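Local coordinates for B-type Cna protein (Enterococcus faecium, PDB 6FWY) that is of unknown function but, as a surface protein with a thioester domain, probably helps the bacterium attach covalently to host molecules, at residues I144-Y147 with A148-K152; L68-K71 with G72-S75. All coordinates share one frame; numbering follows the deposited sequence.

Contact 1 (I144-Y147 with A148-K152); sequences IYDY and AKNGK
The last turns of helix 131-150 bring I144-Y147 against A148-K152, and the helix ends where G151 leaves helical backbone angles. Four i to i+4 bonds tie the turn, the straightest from K149 N to Y145 O at 2.9 Å. The last, G151 N to Y147 O, is bent to 142° at its hydrogen, with the donor tilted out of the carbonyl plane as the coil opens. Y145 and K149 run side by side from one flank. The lysine bends at chi2 and chi3 and lays its CG over one ring face, a CH-pi contact 3.7 Å from the ring centroid. Long and flexible, lysine can cover the ring with methylenes and still carry its charge onward: NZ forms a salt bridge with E77 and shares a water with Y145 OH. A148, small enough for a buried position, has its carbonyl oxygen bonded by R80. Y147 swings its ring, CG anti to the backbone N (chi1 179°), past G151 to D153, which its hydroxyl reaches. On the exposed side, D146 and N150 cross nearly at right angles, carboxylate and amide planes 66° apart, and N150 ND2 donates to D146 OD1 at 2.7 Å, almost within its own amide plane.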
loop_
_atom_site.group_PDB
_atom_site.type_symbol
_atom_site.label_atom_id
_atom_site.label_comp_id
_atom_site.label_asym_id
_atom_site.label_seq_id
_atom_site.Cartn_x
_atom_site.Cartn_y
_atom_site.Cartn_z
ATOM N N ILE A 144 -2.465 -11.000 -14.722
ATOM C CA ILE A 144 -2.115 -9.815 -13.921
ATOM C C ILE A 144 -3.076 -8.661 -14.231
ATOM O O ILE A 144 -3.577 -8.002 -13.316
ATOM C CB ILE A 144 -0.639 -9.387 -14.127
ATOM C CG1 ILE A 144 0.326 -10.513 -13.701
ATOM C CG2 ILE A 144 -0.302 -8.129 -13.328
ATOM C CD1 ILE A 144 1.718 -10.372 -14.330
ATOM N N TYR A 145 -3.340 -8.429 -15.516
ATOM C CA TYR A 145 -4.209 -7.335 -15.949
ATOM C C TYR A 145 -5.635 -7.511 -15.412
ATOM O O TYR A 145 -6.208 -6.587 -14.843
ATOM C CB TYR A 145 -4.204 -7.248 -17.471
ATOM C CG TYR A 145 -4.946 -6.085 -18.054
ATOM C CD1 TYR A 145 -4.564 -4.796 -17.769
ATOM C CD2 TYR A 145 -6.019 -6.277 -18.919
ATOM C CE1 TYR A 145 -5.233 -3.703 -18.313
ATOM C CE2 TYR A 145 -6.685 -5.196 -19.492
ATOM C CZ TYR A 145 -6.287 -3.908 -19.163
ATOM O OH TYR A 145 -6.920 -2.811 -19.688
ATOM N N ASP A 146 -6.188 -8.711 -15.568
ATOM C CA ASP A 146 -7.512 -9.019 -15.039
ATOM C C ASP A 146 -7.608 -8.697 -13.539
ATOM O O ASP A 146 -8.566 -8.076 -13.096
ATOM C CB ASP A 146 -7.860 -10.484 -15.298
ATOM C CG ASP A 146 -9.309 -10.831 -14.916
ATOM O OD1 ASP A 146 -10.209 -9.966 -15.067
ATOM O OD2 ASP A 146 -9.569 -11.953 -14.413
ATOM N N TYR A 147 -6.590 -9.099 -12.778
ATOM C CA TYR A 147 -6.546 -8.815 -11.353
ATOM C C TYR A 147 -6.433 -7.299 -11.078
ATOM O O TYR A 147 -7.152 -6.762 -10.243
ATOM C CB TYR A 147 -5.413 -9.596 -10.681
ATOM C CG TYR A 147 -5.306 -9.325 -9.199
ATOM C CD1 TYR A 147 -6.326 -9.714 -8.327
ATOM C CD2 TYR A 147 -4.202 -8.656 -8.670
ATOM C CE1 TYR A 147 -6.246 -9.460 -6.974
ATOM C CE2 TYR A 147 -4.122 -8.395 -7.313
ATOM C CZ TYR A 147 -5.137 -8.801 -6.471
ATOM O OH TYR A 147 -5.047 -8.532 -5.131
ATOM N N ALA A 148 -5.557 -6.612 -11.803
ATOM C CA ALA A 148 -5.394 -5.162 -11.655
ATOM C C ALA A 148 -6.676 -4.367 -11.946
ATOM O O ALA A 148 -7.039 -3.488 -11.168
ATOM C CB ALA A 148 -4.256 -4.673 -12.519
ATOM N N LYS A 149 -7.356 -4.698 -13.039
ATOM C CA LYS A 149 -8.617 -4.053 -13.417
ATOM C C LYS A 149 -9.777 -4.466 -12.524
ATOM O O LYS A 149 -10.548 -3.619 -12.084
ATOM C CB LYS A 149 -9.021 -4.401 -14.866
ATOM C CG LYS A 149 -8.026 -4.017 -15.975
ATOM C CD LYS A 149 -7.734 -2.528 -16.011
ATOM C CE LYS A 149 -8.903 -1.712 -16.494
ATOM N NZ LYS A 149 -8.658 -0.275 -16.168
ATOM N N ASN A 150 -9.921 -5.768 -12.284
ATOM C CA ASN A 150 -11.157 -6.335 -11.725
ATOM C C ASN A 150 -11.068 -6.877 -10.312
ATOM O O ASN A 150 -12.099 -7.196 -9.734
ATOM C CB ASN A 150 -11.697 -7.421 -12.672
ATOM C CG ASN A 150 -11.936 -6.884 -14.084
ATOM O OD1 ASN A 150 -12.597 -5.873 -14.255
ATOM N ND2 ASN A 150 -11.392 -7.556 -15.089
ATOM N N GLY A 151 -9.865 -6.983 -9.750
ATOM C CA GLY A 151 -9.669 -7.449 -8.362
ATOM C C GLY A 151 -10.182 -6.429 -7.366
ATOM O O GLY A 151 -10.387 -5.268 -7.711
ATOM N N LYS A 152 -10.390 -6.865 -6.125
ATOM C CA LYS A 152 -10.998 -6.025 -5.085
ATOM C C LYS A 152 -10.019 -5.418 -4.071
ATOM O O LYS A 152 -10.369 -4.443 -3.403
ATOM C CB LYS A 152 -12.015 -6.880 -4.322
ATOM C CG LYS A 152 -11.283 -7.819 -3.350
ATOM C CD LYS A 152 -12.014 -9.103 -2.946
ATOM C CE LYS A 152 -11.007 -10.180 -2.520
ATOM N NZ LYS A 152 -11.706 -11.445 -2.146
HETATM O O HOH W 1 -6.608 0.170 -18.467
#

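Contact 2 (L68-K71 with G72-S75); sequences LKYK and GAGS
A tyrosine ring lies over the backbone of a glycine two residues further along the same strand, with no hydrogen bond between L68-K71 and G72-S75. Y70 sends its ring forward along the chain, CG anti to the backbone N and beside the carbonyl carbon, and G72 passes beneath it. The amide N of G72 sits 3.6 Å from the plane of the Y70 ring, offset toward the rim, while further out Y70 CZ is 3.5 Å from G72 CA and Y70 CE1 is 3.3 Å from G72 O. The hydroxyl reaches the next peptide: Y70 OH lies 3.2 Å from A73 N, but the angle is too poor for a hydrogen bond, so the touch is one of van der Waals packing. A73 CB is 3.9 Å from Y70 OH, a small methyl just beyond the end of the ring.

Glycine suits position 72 because the flat, fully extended backbone found there (phi -173°, psi 178°) is one it adopts easily. The side chain of K71 starts out beside G72 N and then leads away from G72-S75, with a long, weak ion pair to D257, while Y70 also packs on F247 and K8.

Further on, S75 stands at the N-cap of helix 76-84, where a short hydroxyl side chain can turn back to the helix start: OG makes weak hydrogen bonds to E77 N and F78 N. T248 of strand 231-250 bonds to the backbones of both K71 and G72 and donates its hydroxyl OG1 to G72 O. The helix-like psi of -53° at K71 turns the chain so that both residues face T248, and two residues opposite one, in an antiparallel pair, make this a classic beta bulge.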
loop_
_atom_site.group_PDB
_atom_site.type_symbol
_atom_site.label_atom_id
_atom_site.label_comp_id
_atom_site.label_asym_id
_atom_site.label_seq_id
_atom_site.Cartn_x
_atom_site.Cartn_y
_atom_site.Cartn_z
ATOM N N LEU A 68 14.453 11.093 -8.899
ATOM C CA LEU A 68 13.184 11.585 -9.443
ATOM C C LEU A 68 12.326 12.063 -8.267
ATOM O O LEU A 68 12.161 11.344 -7.290
ATOM C CB LEU A 68 12.461 10.454 -10.163
ATOM C CG LEU A 68 12.884 10.092 -11.591
ATOM C CD1 LEU A 68 14.286 9.587 -11.650
ATOM C CD2 LEU A 68 11.968 9.020 -12.148
ATOM N N LYS A 69 11.776 13.271 -8.373
ATOM C CA LYS A 69 10.895 13.821 -7.323
ATOM C C LYS A 69 9.536 13.116 -7.363
ATOM O O LYS A 69 9.125 12.585 -8.402
ATOM C CB LYS A 69 10.730 15.318 -7.546
ATOM C CG LYS A 69 10.089 16.173 -6.482
ATOM C CD LYS A 69 9.698 17.510 -7.138
ATOM C CE LYS A 69 8.958 18.462 -6.190
ATOM N NZ LYS A 69 7.790 19.166 -6.823
ATOM N N TYR A 70 8.873 13.100 -6.206
ATOM C CA TYR A 70 7.515 12.566 -6.051
ATOM C C TYR A 70 6.548 13.222 -7.029
ATOM O O TYR A 70 6.590 14.429 -7.220
ATOM C CB TYR A 70 7.009 12.792 -4.627
ATOM C CG TYR A 70 5.578 12.386 -4.393
ATOM C CD1 TYR A 70 5.220 11.048 -4.412
ATOM C CD2 TYR A 70 4.574 13.337 -4.159
ATOM C CE1 TYR A 70 3.902 10.645 -4.188
ATOM C CE2 TYR A 70 3.259 12.938 -3.915
ATOM C CZ TYR A 70 2.924 11.596 -3.941
ATOM O OH TYR A 70 1.631 11.167 -3.746
ATOM N N LYS A 71 5.699 12.406 -7.657
ATOM C CA LYS A 71 4.702 12.892 -8.589
ATOM C C LYS A 71 3.282 12.691 -8.054
ATOM O O LYS A 71 2.500 13.629 -8.032
ATOM C CB LYS A 71 4.862 12.185 -9.934
ATOM C CG LYS A 71 3.914 12.665 -11.011
ATOM C CD LYS A 71 4.156 11.832 -12.272
ATOM C CE LYS A 71 2.982 11.829 -13.253
ATOM N NZ LYS A 71 2.813 13.135 -13.939
ATOM N N GLY A 72 2.948 11.461 -7.661
ATOM C CA GLY A 72 1.611 11.160 -7.148
ATOM C C GLY A 72 1.439 9.769 -6.588
ATOM O O GLY A 72 2.371 8.936 -6.586
ATOM N N ALA A 73 0.234 9.527 -6.079
ATOM C CA ALA A 73 -0.102 8.257 -5.429
ATOM C C ALA A 73 -0.631 7.315 -6.477
ATOM O O ALA A 73 -1.515 7.675 -7.232
ATOM C CB ALA A 73 -1.144 8.494 -4.349
ATOM N N GLY A 74 -0.107 6.101 -6.528
ATOM C CA GLY A 74 -0.583 5.094 -7.493
ATOM C C GLY A 74 -1.991 4.626 -7.188
ATOM O O GLY A 74 -2.379 4.517 -6.014
ATOM N N SER A 75 -2.776 4.351 -8.235
ATOM C CA SER A 75 -4.150 3.887 -8.039
ATOM C C SER A 75 -4.224 2.462 -7.465
ATOM O O SER A 75 -3.226 1.752 -7.393
ATOM C CB SER A 75 -4.899 3.936 -9.361
ATOM O OG SER A 75 -4.369 2.977 -10.238
#

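In the fold
Both contacts are local ones within a single element, and both lie in the thioester domain sequence range, with centres 21 Å apart and nearest atoms about 7 Å apart. Contact 1 is partly buried: I144 and Y145 face helix 99-113, while the D146 side is exposed. Contact 2 lies at the surface, on a strand held between strands 11-21 and 231-250. Regular main-chain bonds within the segment dominate the helix end, whereas the strand bonds to its neighbours, leaving ring-on-backbone packing between its own residues. Helix 76-84 connects them: S75 of contact 2 caps its start with weak hydrogen bonds, E77 pairs with K149, and R80 bonds to A148 O and weakly to Y147 O.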